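Local coordinates for MaoC-like dehydratase (Phytophthora Capsici, PDB 3KH8), which probably catalyses the reversible hydration of trans-2-enoyl thioesters to 3-hydroxyacyl thioesters, as hot-dog-fold relatives of the MaoC and hydratase-2 family do, at residues Y50-Y54 and L91-Q96; Y62-G67 and Q219-Y223; T144-I150 and E162-E168; V257-L262 and I291-M295. All coordinates share one frame; numbering follows the deposited sequence.

Contact 1: Y50-Y54 and L91-Q96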
loop_
_atom_site.group_PDB
_atom_site.type_symbol
_atom_site.label_atom_id
_atom_site.label_comp_id
_atom_site.label_asym_id
_atom_site.label_seq_id
_atom_site.Cartn_x
_atom_site.Cartn_y
_atom_site.Cartn_z
ATOM N N TYR A 50 21.636 -8.995 -11.969
ATOM C CA TYR A 50 21.167 -7.695 -11.499
ATOM C C TYR A 50 21.094 -7.653 -9.978
ATOM O O TYR A 50 21.350 -8.652 -9.302
ATOM C CB TYR A 50 19.818 -7.323 -12.137
ATOM C CG TYR A 50 18.664 -8.229 -11.760
ATOM C CD1 TYR A 50 17.796 -7.887 -10.721
ATOM C CD2 TYR A 50 18.434 -9.423 -12.447
ATOM C CE1 TYR A 50 16.730 -8.714 -10.369
ATOM C CE2 TYR A 50 17.371 -10.259 -12.102
ATOM C CZ TYR A 50 16.524 -9.895 -11.062
ATOM O OH TYR A 50 15.473 -10.708 -10.716
ATOM N N THR A 51 20.746 -6.483 -9.453
ATOM C CA THR A 51 20.654 -6.266 -8.022
ATOM C C THR A 51 19.218 -5.922 -7.649
ATOM O O THR A 51 18.537 -5.195 -8.372
ATOM C CB THR A 51 21.613 -5.142 -7.573
ATOM O OG1 THR A 51 22.928 -5.436 -8.056
ATOM C CG2 THR A 51 21.664 -5.036 -6.063
ATOM N N ALA A 52 18.764 -6.470 -6.527
ATOM C CA ALA A 52 17.441 -6.160 -6.000
ATOM C C ALA A 52 17.559 -5.701 -4.555
ATOM O O ALA A 52 18.325 -6.267 -3.768
ATOM C CB ALA A 52 16.517 -7.365 -6.112
ATOM N N THR A 53 16.799 -4.666 -4.219
ATOM C CA THR A 53 16.825 -4.079 -2.887
ATOM C C THR A 53 15.396 -3.832 -2.419
ATOM O O THR A 53 14.555 -3.366 -3.188
ATOM C CB THR A 53 17.645 -2.762 -2.886
ATOM O OG1 THR A 53 19.005 -3.056 -3.232
ATOM C CG2 THR A 53 17.618 -2.079 -1.519
ATOM N N TYR A 54 15.133 -4.179 -1.165
ATOM C CA TYR A 54 13.845 -3.927 -0.525
ATOM C C TYR A 54 14.117 -3.354 0.861
ATOM O O TYR A 54 15.136 -3.674 1.479
ATOM C CB TYR A 54 13.036 -5.232 -0.397
ATOM C CG TYR A 54 13.671 -6.237 0.545
ATOM C CD1 TYR A 54 13.272 -6.326 1.883
ATOM C CD2 TYR A 54 14.692 -7.080 0.106
ATOM C CE1 TYR A 54 13.868 -7.231 2.749
ATOM C CE2 TYR A 54 15.291 -7.987 0.966
ATOM C CZ TYR A 54 14.881 -8.056 2.282
ATOM O OH TYR A 54 15.486 -8.955 3.129
ATOM N N LEU A 91 10.644 -9.150 -6.580
ATOM C CA LEU A 91 11.982 -8.561 -6.751
ATOM C C LEU A 91 12.465 -8.408 -8.206
ATOM O O LEU A 91 13.123 -7.409 -8.521
ATOM C CB LEU A 91 13.021 -9.275 -5.876
ATOM C CG LEU A 91 12.837 -9.152 -4.357
ATOM C CD1 LEU A 91 13.740 -10.128 -3.618
ATOM C CD2 LEU A 91 13.067 -7.714 -3.862
ATOM N N PRO A 92 12.137 -9.372 -9.095
ATOM C CA PRO A 92 12.463 -9.172 -10.512
ATOM C C PRO A 92 11.726 -7.998 -11.164
ATOM O O PRO A 92 12.210 -7.453 -12.154
ATOM C CB PRO A 92 12.029 -10.492 -11.163
ATOM C CG PRO A 92 12.082 -11.482 -10.069
ATOM C CD PRO A 92 11.625 -10.737 -8.857
ATOM N N PHE A 93 10.568 -7.620 -10.624
ATOM C CA PHE A 93 9.860 -6.428 -11.093
ATOM C C PHE A 93 10.505 -5.165 -10.507
ATOM O O PHE A 93 10.746 -4.180 -11.213
ATOM C CB PHE A 93 8.387 -6.462 -10.674
ATOM C CG PHE A 93 7.590 -7.576 -11.300
ATOM C CD1 PHE A 93 6.896 -7.367 -12.488
ATOM C CD2 PHE A 93 7.506 -8.823 -10.684
ATOM C CE1 PHE A 93 6.144 -8.392 -13.066
ATOM C CE2 PHE A 93 6.756 -9.859 -11.257
ATOM C CZ PHE A 93 6.078 -9.640 -12.450
ATOM N N LYS A 94 10.770 -5.216 -9.208
ATOM C CA LYS A 94 11.189 -4.050 -8.430
ATOM C C LYS A 94 12.634 -3.624 -8.695
ATOM O O LYS A 94 12.936 -2.423 -8.756
ATOM C CB LYS A 94 10.999 -4.339 -6.939
ATOM C CG LYS A 94 11.059 -3.112 -6.050
ATOM C CD LYS A 94 11.220 -3.506 -4.599
ATOM C CE LYS A 94 11.247 -2.281 -3.715
ATOM N NZ LYS A 94 12.582 -1.622 -3.722
ATOM N N GLY A 95 13.520 -4.607 -8.850
ATOM C CA GLY A 95 14.958 -4.350 -8.881
ATOM C C GLY A 95 15.354 -3.538 -7.657
ATOM O O GLY A 95 15.046 -3.915 -6.526
ATOM N N GLN A 96 16.016 -2.409 -7.888
ATOM C CA GLN A 96 16.437 -1.519 -6.801
ATOM C C GLN A 96 15.606 -0.233 -6.736
ATOM O O GLN A 96 15.950 0.702 -6.005
ATOM C CB GLN A 96 17.923 -1.171 -6.934
ATOM C CG GLN A 96 18.875 -2.281 -6.506
ATOM C CD GLN A 96 20.300 -1.783 -6.334
ATOM O OE1 GLN A 96 20.955 -1.392 -7.302
ATOM N NE2 GLN A 96 20.787 -1.797 -5.095
#
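The Y50 ring meets P92 obliquely, through its phenolic oxygen, OH lying 3.4 Å from P92 CA, while Y54 meets L91 CD2 at a slant, chiefly through its CB. Here the short helix 91-94 and the turn after it are fastened to strand 48-54 of a hot dog sheet. The third flat group, the Q96 amide, ends a side chain that crosses those of T51 and T53 at a slant. T53 OG1 lies almost in the plane of that amide and takes a nearly straight hydrogen bond from Q96 NE2 (2.9 Å), while T51 CG2 packs 3.5 Å from the same NE2. Y50 CG stands between the backbone N and the carbonyl carbon (chi1 65°), and from there the long ring can reach P92. Small A52 brings the chains close, its CB 4.0 Å from L91 CB. G95 ends the helix with a positive phi of 52°, a conformation that suits glycine, and its O accepts T53 N at 3.0 Å. That donor stands well above the carbonyl plane. The long K94 chain runs extended to a bend at its last torsion, which carries the buried ammonium to two carbonyls, T53 O and S97 O. T53 OG1 is also hydrogen-bonded to T142 OG1 of the neighbouring strand. K94 NZ donates a hydrogen bond of 2.7 Å to T53 O, tilted about 21° from that carbonyl plane.

Contact 2: Y62-G67 and Q219-Y223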
loop_
_atom_site.group_PDB
_atom_site.type_symbol
_atom_site.label_atom_id
_atom_site.label_comp_id
_atom_site.label_asym_id
_atom_site.label_seq_id
_atom_site.Cartn_x
_atom_site.Cartn_y
_atom_site.Cartn_z
ATOM N N TYR A 62 3.717 -4.875 0.523
ATOM C CA TYR A 62 3.405 -6.171 -0.075
ATOM C C TYR A 62 2.356 -6.933 0.735
ATOM O O TYR A 62 1.393 -7.456 0.170
ATOM C CB TYR A 62 4.672 -7.024 -0.236
ATOM C CG TYR A 62 4.381 -8.412 -0.778
ATOM C CD1 TYR A 62 4.009 -8.595 -2.113
ATOM C CD2 TYR A 62 4.455 -9.537 0.048
ATOM C CE1 TYR A 62 3.729 -9.868 -2.620
ATOM C CE2 TYR A 62 4.173 -10.822 -0.452
ATOM C CZ TYR A 62 3.810 -10.972 -1.785
ATOM O OH TYR A 62 3.529 -12.222 -2.296
ATOM N N ALA A 63 2.551 -6.999 2.051
ATOM C CA ALA A 63 1.615 -7.694 2.939
ATOM C C ALA A 63 0.192 -7.155 2.787
ATOM O O ALA A 63 -0.749 -7.937 2.622
ATOM C CB ALA A 63 2.077 -7.605 4.393
ATOM N N VAL A 64 0.035 -5.830 2.813
ATOM C CA VAL A 64 -1.292 -5.231 2.614
ATOM C C VAL A 64 -1.789 -5.433 1.172
ATOM O O VAL A 64 -2.988 -5.601 0.944
ATOM C CB VAL A 64 -1.392 -3.723 3.069
ATOM C CG1 VAL A 64 -0.888 -3.540 4.500
ATOM C CG2 VAL A 64 -0.668 -2.783 2.119
ATOM N N GLY A 65 -0.855 -5.458 0.222
ATOM C CA GLY A 65 -1.169 -5.702 -1.185
ATOM C C GLY A 65 -1.817 -7.057 -1.423
ATOM O O GLY A 65 -2.700 -7.183 -2.264
ATOM N N ILE A 66 -1.381 -8.074 -0.683
ATOM C CA ILE A 66 -1.981 -9.409 -0.809
ATOM C C ILE A 66 -3.115 -9.629 0.204
ATOM O O ILE A 66 -3.668 -10.723 0.308
ATOM C CB ILE A 66 -0.927 -10.546 -0.760
ATOM C CG1 ILE A 66 -0.155 -10.541 0.569
ATOM C CG2 ILE A 66 0.024 -10.440 -1.966
ATOM C CD1 ILE A 66 0.693 -11.800 0.797
ATOM N N GLY A 67 -3.456 -8.573 0.941
ATOM C CA GLY A 67 -4.604 -8.599 1.841
ATOM C C GLY A 67 -4.338 -9.174 3.218
ATOM O O GLY A 67 -5.277 -9.396 3.983
ATOM N N GLN A 219 -8.121 -4.021 -5.038
ATOM C CA GLN A 219 -6.971 -4.820 -4.609
ATOM C C GLN A 219 -5.762 -4.677 -5.535
ATOM O O GLN A 219 -4.629 -4.604 -5.060
ATOM C CB GLN A 219 -7.358 -6.298 -4.462
ATOM C CG GLN A 219 -6.344 -7.150 -3.705
ATOM C CD GLN A 219 -6.464 -7.019 -2.195
ATOM O OE1 GLN A 219 -5.464 -6.833 -1.495
ATOM N NE2 GLN A 219 -7.685 -7.119 -1.684
ATOM N N ALA A 220 -6.001 -4.634 -6.848
ATOM C CA ALA A 220 -4.909 -4.484 -7.816
ATOM C C ALA A 220 -4.232 -3.118 -7.727
ATOM O O ALA A 220 -3.039 -2.997 -8.007
ATOM C CB ALA A 220 -5.400 -4.742 -9.240
ATOM N N GLN A 221 -4.994 -2.096 -7.335
ATOM C CA GLN A 221 -4.452 -0.738 -7.170
ATOM C C GLN A 221 -3.420 -0.690 -6.049
ATOM O O GLN A 221 -2.485 0.118 -6.088
ATOM C CB GLN A 221 -5.565 0.273 -6.883
ATOM C CG GLN A 221 -6.641 0.393 -7.967
ATOM C CD GLN A 221 -7.576 1.567 -7.724
ATOM O OE1 GLN A 221 -7.590 2.144 -6.638
ATOM N NE2 GLN A 221 -8.360 1.927 -8.737
ATOM N N VAL A 222 -3.599 -1.557 -5.052
ATOM C CA VAL A 222 -2.667 -1.641 -3.926
ATOM C C VAL A 222 -1.547 -2.634 -4.237
ATOM O O VAL A 222 -0.370 -2.334 -4.023
ATOM C CB VAL A 222 -3.385 -2.036 -2.599
ATOM C CG1 VAL A 222 -2.415 -1.973 -1.415
ATOM C CG2 VAL A 222 -4.572 -1.121 -2.342
ATOM N N TYR A 223 -1.912 -3.806 -4.756
ATOM C CA TYR A 223 -0.917 -4.845 -5.052
ATOM C C TYR A 223 0.155 -4.396 -6.054
ATOM O O TYR A 223 1.327 -4.749 -5.907
ATOM C CB TYR A 223 -1.567 -6.164 -5.508
ATOM C CG TYR A 223 -0.522 -7.221 -5.778
ATOM C CD1 TYR A 223 0.060 -7.934 -4.732
ATOM C CD2 TYR A 223 -0.071 -7.467 -7.074
ATOM C CE1 TYR A 223 1.046 -8.880 -4.972
ATOM C CE2 TYR A 223 0.924 -8.412 -7.323
ATOM C CZ TYR A 223 1.470 -9.114 -6.267
ATOM O OH TYR A 223 2.446 -10.043 -6.496
HETATM O O HOH W 1 2.655 -12.142 -4.908
#
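Y62 and Y223 lie side by side and point the same way, their CE1 atoms 3.7 Å apart. One water bridges the two phenols, 2.8 Å from Y62 OH and 2.6 Å from Y223 OH. Each tyrosine holds CG trans to its main-chain nitrogen (chi1 177° and -179°), which swings the ring out from its own helix. I66 adds an apolar branch, its CG2 3.5 Å from Y223 CE1. At the backbone end of the rings G65 CA is only 4.0 Å from Y223 CA. Glycine suits this place because it brings no side chain between the two helices, and its O sits at the edge of the Y223 ring, near the ring plane. V222 CG1 packs on G65 CA and, at 4.0 Å, on V64 CG2, the valines crossing at about a right angle. G67, with positive phi, is the C-prime residue of a Schellman motif that ends helix 56-65. Further out, Y87 and H250 make edge-to-face contacts with Y62 and Y223 respectively. V64 and V222 also pack on V222 and V64 of the second subunit. The contact joins the hydratase-2 N-terminal domain to the MaoC-like domain near the dimer interface, beside helix 251-266, whose L252 and C253 touch Y223.

Contact 3: T144-I150 and E162-E168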
loop_
_atom_site.group_PDB
_atom_site.type_symbol
_atom_site.label_atom_id
_atom_site.label_comp_id
_atom_site.label_asym_id
_atom_site.label_seq_id
_atom_site.Cartn_x
_atom_site.Cartn_y
_atom_site.Cartn_z
ATOM N N THR A 144 21.659 -10.264 -4.963
ATOM C CA THR A 144 22.057 -10.459 -6.347
ATOM C C THR A 144 21.066 -11.408 -7.017
ATOM O O THR A 144 20.819 -12.511 -6.523
ATOM C CB THR A 144 23.492 -11.036 -6.449
ATOM O OG1 THR A 144 24.424 -10.087 -5.923
ATOM C CG2 THR A 144 23.860 -11.332 -7.898
ATOM N N GLY A 145 20.492 -10.963 -8.129
ATOM C CA GLY A 145 19.611 -11.801 -8.934
ATOM C C GLY A 145 20.314 -12.314 -10.175
ATOM O O GLY A 145 20.971 -11.549 -10.886
ATOM N N LYS A 146 20.179 -13.614 -10.426
ATOM C CA LYS A 146 20.720 -14.240 -11.631
ATOM C C LYS A 146 19.591 -14.918 -12.394
ATOM O O LYS A 146 18.970 -15.860 -11.894
ATOM C CB LYS A 146 21.812 -15.256 -11.285
ATOM C CG LYS A 146 23.054 -14.657 -10.649
ATOM C CD LYS A 146 24.165 -15.689 -10.542
ATOM C CE LYS A 146 25.350 -15.171 -9.726
ATOM N NZ LYS A 146 25.956 -13.928 -10.287
ATOM N N THR A 147 19.322 -14.430 -13.601
ATOM C CA THR A 147 18.206 -14.941 -14.391
ATOM C C THR A 147 18.647 -15.608 -15.693
ATOM O O THR A 147 19.557 -15.131 -16.375
ATOM C CB THR A 147 17.110 -13.866 -14.632
ATOM O OG1 THR A 147 16.216 -14.299 -15.666
ATOM C CG2 THR A 147 17.714 -12.539 -15.021
ATOM N N LYS A 148 17.987 -16.720 -16.014
ATOM C CA LYS A 148 18.321 -17.528 -17.179
ATOM C C LYS A 148 17.105 -18.307 -17.671
ATOM O O LYS A 148 16.348 -18.863 -16.868
ATOM C CB LYS A 148 19.444 -18.506 -16.832
ATOM C CG LYS A 148 20.223 -19.001 -18.034
ATOM C CD LYS A 148 20.923 -20.316 -17.737
ATOM C CE LYS A 148 22.081 -20.564 -18.707
ATOM N NZ LYS A 148 21.701 -20.364 -20.134
ATOM N N VAL A 149 16.925 -18.346 -18.990
ATOM C CA VAL A 149 15.905 -19.199 -19.605
ATOM C C VAL A 149 16.397 -20.647 -19.549
ATOM O O VAL A 149 17.466 -20.962 -20.077
ATOM C CB VAL A 149 15.601 -18.777 -21.062
ATOM C CG1 VAL A 149 14.607 -19.743 -21.712
ATOM C CG2 VAL A 149 15.061 -17.353 -21.108
ATOM N N ILE A 150 15.621 -21.514 -18.897
ATOM C CA ILE A 150 16.037 -22.905 -18.652
ATOM C C ILE A 150 15.232 -23.952 -19.434
ATOM O O ILE A 150 15.629 -25.118 -19.502
ATOM C CB ILE A 150 16.042 -23.262 -17.137
ATOM C CG1 ILE A 150 14.643 -23.086 -16.525
ATOM C CG2 ILE A 150 17.098 -22.436 -16.398
ATOM C CD1 ILE A 150 14.480 -23.704 -15.146
ATOM N N GLU A 162 10.358 -21.339 -19.690
ATOM C CA GLU A 162 10.633 -21.250 -18.259
ATOM C C GLU A 162 11.848 -20.370 -17.997
ATOM O O GLU A 162 12.927 -20.620 -18.535
ATOM C CB GLU A 162 10.843 -22.634 -17.647
ATOM C CG GLU A 162 9.599 -23.516 -17.625
ATOM C CD GLU A 162 9.787 -24.766 -16.782
ATOM O OE1 GLU A 162 10.832 -25.437 -16.924
ATOM O OE2 GLU A 162 8.887 -25.081 -15.977
ATOM N N THR A 163 11.653 -19.339 -17.178
ATOM C CA THR A 163 12.723 -18.418 -16.787
ATOM C C THR A 163 13.015 -18.559 -15.296
ATOM O O THR A 163 12.141 -18.333 -14.449
ATOM C CB THR A 163 12.371 -16.946 -17.128
ATOM O OG1 THR A 163 12.161 -16.817 -18.539
ATOM C CG2 THR A 163 13.489 -15.994 -16.699
ATOM N N GLN A 164 14.251 -18.943 -14.992
ATOM C CA GLN A 164 14.698 -19.142 -13.628
ATOM C C GLN A 164 15.376 -17.888 -13.089
ATOM O O GLN A 164 16.127 -17.224 -13.800
ATOM C CB GLN A 164 15.660 -20.329 -13.564
ATOM C CG GLN A 164 16.231 -20.623 -12.186
ATOM C CD GLN A 164 17.162 -21.822 -12.196
ATOM O OE1 GLN A 164 16.755 -22.931 -12.531
ATOM N NE2 GLN A 164 18.420 -21.602 -11.828
ATOM N N THR A 165 15.098 -17.578 -11.828
ATOM C CA THR A 165 15.774 -16.495 -11.124
ATOM C C THR A 165 16.310 -17.023 -9.803
ATOM O O THR A 165 15.565 -17.581 -8.999
ATOM C CB THR A 165 14.833 -15.295 -10.875
ATOM O OG1 THR A 165 14.353 -14.801 -12.128
ATOM C CG2 THR A 165 15.566 -14.169 -10.145
ATOM N N GLN A 166 17.611 -16.856 -9.598
ATOM C CA GLN A 166 18.238 -17.209 -8.336
ATOM C C GLN A 166 18.653 -15.944 -7.590
ATOM O O GLN A 166 19.368 -15.101 -8.136
ATOM C CB GLN A 166 19.448 -18.117 -8.574
ATOM C CG GLN A 166 19.090 -19.540 -8.985
ATOM C CD GLN A 166 20.310 -20.378 -9.316
ATOM O OE1 GLN A 166 20.911 -20.230 -10.383
ATOM N NE2 GLN A 166 20.683 -21.265 -8.402
ATOM N N PHE A 167 18.179 -15.807 -6.353
ATOM C CA PHE A 167 18.592 -14.707 -5.487
ATOM C C PHE A 167 19.551 -15.187 -4.414
ATOM O O PHE A 167 19.359 -16.251 -3.817
ATOM C CB PHE A 167 17.392 -14.009 -4.842
ATOM C CG PHE A 167 16.613 -13.147 -5.788
ATOM C CD1 PHE A 167 17.176 -11.984 -6.318
ATOM C CD2 PHE A 167 15.316 -13.495 -6.154
ATOM C CE1 PHE A 167 16.461 -11.187 -7.197
ATOM C CE2 PHE A 167 14.590 -12.699 -7.030
ATOM C CZ PHE A 167 15.164 -11.543 -7.555
ATOM N N GLU A 168 20.583 -14.383 -4.181
ATOM C CA GLU A 168 21.623 -14.688 -3.208
ATOM C C GLU A 168 22.183 -13.405 -2.597
ATOM O O GLU A 168 22.086 -12.330 -3.189
ATOM C CB GLU A 168 22.753 -15.484 -3.878
ATOM C CG GLU A 168 23.301 -14.831 -5.152
ATOM C CD GLU A 168 24.401 -15.635 -5.823
ATOM O OE1 GLU A 168 24.401 -16.882 -5.721
ATOM O OE2 GLU A 168 25.264 -15.013 -6.469
HETATM O O HOH W 2 19.376 -18.385 -12.787
#
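Seven backbone hydrogen bonds join T144-I150 to E162-E168. The pairs T144 with E168, K146 with Q166 and K148 with Q164 are each doubly bonded, and I150 N donates to E162 O. All are of ordinary length: K146 N to Q166 O and Q166 N to K146 O, for example, both measure 2.8 Å. The intervening pairs bring CA-H groups onto the same carbonyls, as where T147 CA comes within 3.1 Å of Q164 O. T147 OG1 adds a long, weak bond to Q164 O. A water donates to K146 O and, weakly, to Q166 OE1.

The face carrying K146, K148, Q164, Q166 and E168 is polar. E168 CG sits between the backbone N and the carbonyl carbon (chi1 52°), and the chain extends beyond it toward K146, whose CE comes 3.3 Å from E168 OE2. K146 NZ is 4.0 Å from E168 OE2, beyond a salt bridge, though the opposite charges probably still attract. K148 NZ leads away from the hairpin to bond L43 O and S45 O. At the far end I150 crosses Q164 at about a right angle, its CG2 3.8 Å from Q164 CB, and the E162 carboxylate pairs with R194.

The other face carries beta-branched T147, V149, T163 and T165, well suited to extended chain, together with F167. G145 presents bare backbone to the F167 ring, G145 CA to F167 CD1 being 3.6 Å, while T165 CG2 sits 3.5 Å above one face of the F167 ring, toward its rim. Y50, L91 and P92 cover F167 further. The whole is a regular antiparallel beta hairpin, strands 141-154 and 158-169, within the curved sheet of a hot dog fold.

Contact 4: V257-L262 and I291-M295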
loop_
_atom_site.group_PDB
_atom_site.type_symbol
_atom_site.label_atom_id
_atom_site.label_comp_id
_atom_site.label_asym_id
_atom_site.label_seq_id
_atom_site.Cartn_x
_atom_site.Cartn_y
_atom_site.Cartn_z
ATOM N N VAL A 257 -2.585 -14.765 -1.963
ATOM C CA VAL A 257 -3.777 -15.090 -1.175
ATOM C C VAL A 257 -3.787 -16.576 -0.792
ATOM O O VAL A 257 -4.033 -16.919 0.370
ATOM C CB VAL A 257 -5.083 -14.665 -1.904
ATOM C CG1 VAL A 257 -6.322 -15.190 -1.186
ATOM C CG2 VAL A 257 -5.155 -13.142 -2.007
ATOM N N ALA A 258 -3.501 -17.449 -1.760
ATOM C CA ALA A 258 -3.381 -18.888 -1.468
ATOM C C ALA A 258 -2.247 -19.164 -0.470
ATOM O O ALA A 258 -2.416 -19.946 0.473
ATOM C CB ALA A 258 -3.182 -19.681 -2.750
ATOM N N SER A 259 -1.107 -18.499 -0.669
ATOM C CA SER A 259 0.047 -18.642 0.222
ATOM C C SER A 259 -0.267 -18.246 1.667
ATOM O O SER A 259 0.229 -18.875 2.600
ATOM C CB SER A 259 1.245 -17.842 -0.295
ATOM O OG SER A 259 1.658 -18.316 -1.564
ATOM N N ARG A 260 -1.083 -17.203 1.835
ATOM C CA ARG A 260 -1.535 -16.762 3.153
ATOM C C ARG A 260 -2.321 -17.863 3.861
ATOM O O ARG A 260 -2.115 -18.109 5.050
ATOM C CB ARG A 260 -2.408 -15.512 3.041
ATOM C CG ARG A 260 -1.658 -14.216 2.730
ATOM C CD ARG A 260 -2.640 -13.078 2.466
ATOM N NE ARG A 260 -3.687 -13.039 3.484
ATOM C CZ ARG A 260 -4.942 -12.663 3.269
ATOM N NH1 ARG A 260 -5.337 -12.271 2.063
ATOM N NH2 ARG A 260 -5.807 -12.688 4.271
ATOM N N ALA A 261 -3.223 -18.513 3.126
ATOM C CA ALA A 261 -4.019 -19.609 3.676
ATOM C C ALA A 261 -3.124 -20.778 4.081
ATOM O O ALA A 261 -3.300 -21.357 5.156
ATOM C CB ALA A 261 -5.074 -20.059 2.674
ATOM N N LEU A 262 -2.156 -21.103 3.225
ATOM C CA LEU A 262 -1.218 -22.199 3.485
ATOM C C LEU A 262 -0.328 -21.932 4.699
ATOM O O LEU A 262 -0.128 -22.821 5.531
ATOM C CB LEU A 262 -0.374 -22.500 2.238
ATOM C CG LEU A 262 -1.148 -23.064 1.041
ATOM C CD1 LEU A 262 -0.394 -22.785 -0.259
ATOM C CD2 LEU A 262 -1.426 -24.560 1.215
ATOM N N ILE A 291 -11.702 -15.316 -3.042
ATOM C CA ILE A 291 -10.776 -16.401 -3.360
ATOM C C ILE A 291 -10.802 -17.464 -2.270
ATOM O O ILE A 291 -10.426 -17.197 -1.123
ATOM C CB ILE A 291 -9.325 -15.896 -3.574
ATOM C CG1 ILE A 291 -9.253 -14.960 -4.788
ATOM C CG2 ILE A 291 -8.357 -17.088 -3.737
ATOM C CD1 ILE A 291 -7.884 -14.274 -4.991
ATOM N N GLN A 292 -11.253 -18.661 -2.642
ATOM C CA GLN A 292 -11.265 -19.818 -1.746
ATOM C C GLN A 292 -10.029 -20.665 -1.990
ATOM O O GLN A 292 -9.743 -21.031 -3.133
ATOM C CB GLN A 292 -12.498 -20.693 -1.998
ATOM C CG GLN A 292 -13.842 -20.035 -1.740
ATOM C CD GLN A 292 -15.001 -20.861 -2.288
ATOM O OE1 GLN A 292 -14.992 -21.277 -3.447
ATOM N NE2 GLN A 292 -16.004 -21.093 -1.456
ATOM N N THR A 293 -9.310 -20.994 -0.924
ATOM C CA THR A 293 -8.177 -21.905 -1.036
ATOM C C THR A 293 -8.565 -23.290 -0.499
ATOM O O THR A 293 -8.891 -23.438 0.686
ATOM C CB THR A 293 -6.908 -21.346 -0.334
ATOM O OG1 THR A 293 -6.590 -20.056 -0.876
ATOM C CG2 THR A 293 -5.716 -22.268 -0.544
ATOM N N ARG A 294 -8.551 -24.284 -1.387
ATOM C CA ARG A 294 -8.840 -25.679 -1.027
ATOM C C ARG A 294 -7.529 -26.399 -0.758
ATOM O O ARG A 294 -6.642 -26.394 -1.605
ATOM C CB ARG A 294 -9.549 -26.405 -2.172
ATOM C CG ARG A 294 -10.809 -25.756 -2.691
ATOM C CD ARG A 294 -11.237 -26.435 -3.984
ATOM N NE ARG A 294 -12.587 -26.044 -4.375
ATOM C CZ ARG A 294 -13.116 -26.260 -5.577
ATOM N NH1 ARG A 294 -12.405 -26.855 -6.529
ATOM N NH2 ARG A 294 -14.354 -25.867 -5.829
ATOM N N MET A 295 -7.414 -27.037 0.405
ATOM C CA MET A 295 -6.149 -27.652 0.803
ATOM C C MET A 295 -6.262 -29.141 1.139
ATOM O O MET A 295 -7.153 -29.560 1.889
ATOM C CB MET A 295 -5.512 -26.870 1.960
ATOM C CG MET A 295 -5.147 -25.419 1.594
ATOM S SD MET A 295 -4.819 -24.348 3.011
ATOM C CE MET A 295 -6.470 -23.988 3.601
#
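V257 turns CG1 trans to its backbone N (chi1 171°), which sets V257 CG1 3.8 Å from I291 CG2. In T293 the hydroxyl stands beside its own backbone N, opposite the carbonyl carbon, and this rotation lays T293 OG1 3.5 Å from A258 CA. T293 CB meets A261 CB at 3.8 Å. M295 runs out extended and then bends at its last torsion (-77°), which curls the methyl CE back to 4.3 Å from A261 CB, while M295 CG packs 3.8 Å from L262 CD2. No hydrogen bond crosses the interface: it is a buried, nearly apolar layer. The two alanines suit the middle because short side chains let the helix come close, with A258 CA 5.7 Å from T293 CA, whereas flexible methionine and branched leucine fill the wider end. Strand alternation selects I291, T293 and M295 for this layer and turns Q292 and R294 to the other side. The helix segment 257-262 and the strand segment 291-295 run at 47° to each other, the helix-on-sheet packing of a hot dog fold. F213 of strand 209-214 touches V257, F305 of strand 302-309 reaches A258 and L262, and I277 of strand 274-281 meets S259 and L262, so the sheet curls around this helix.

From the N terminus, strand 48-54 enters contact 1, which closes a loop at 91-96. Helix 56-65 lies within that loop and opens contact 2, whose partner comes only at 219-223, so contacts 1 and 2 cross along the chain. Contact 3, a local hairpin, is nested inside the long loop of contact 2 and touches contact 1, where Y50 O probably bonds to G145 N. Contact 4 follows in series and touches contact 2 through R260 NH1 and I66 O. Contacts 1 and 3 lie in the hydratase-2 N-terminal domain and contact 4 in the MaoC-like domain, and contact 2 joins the two.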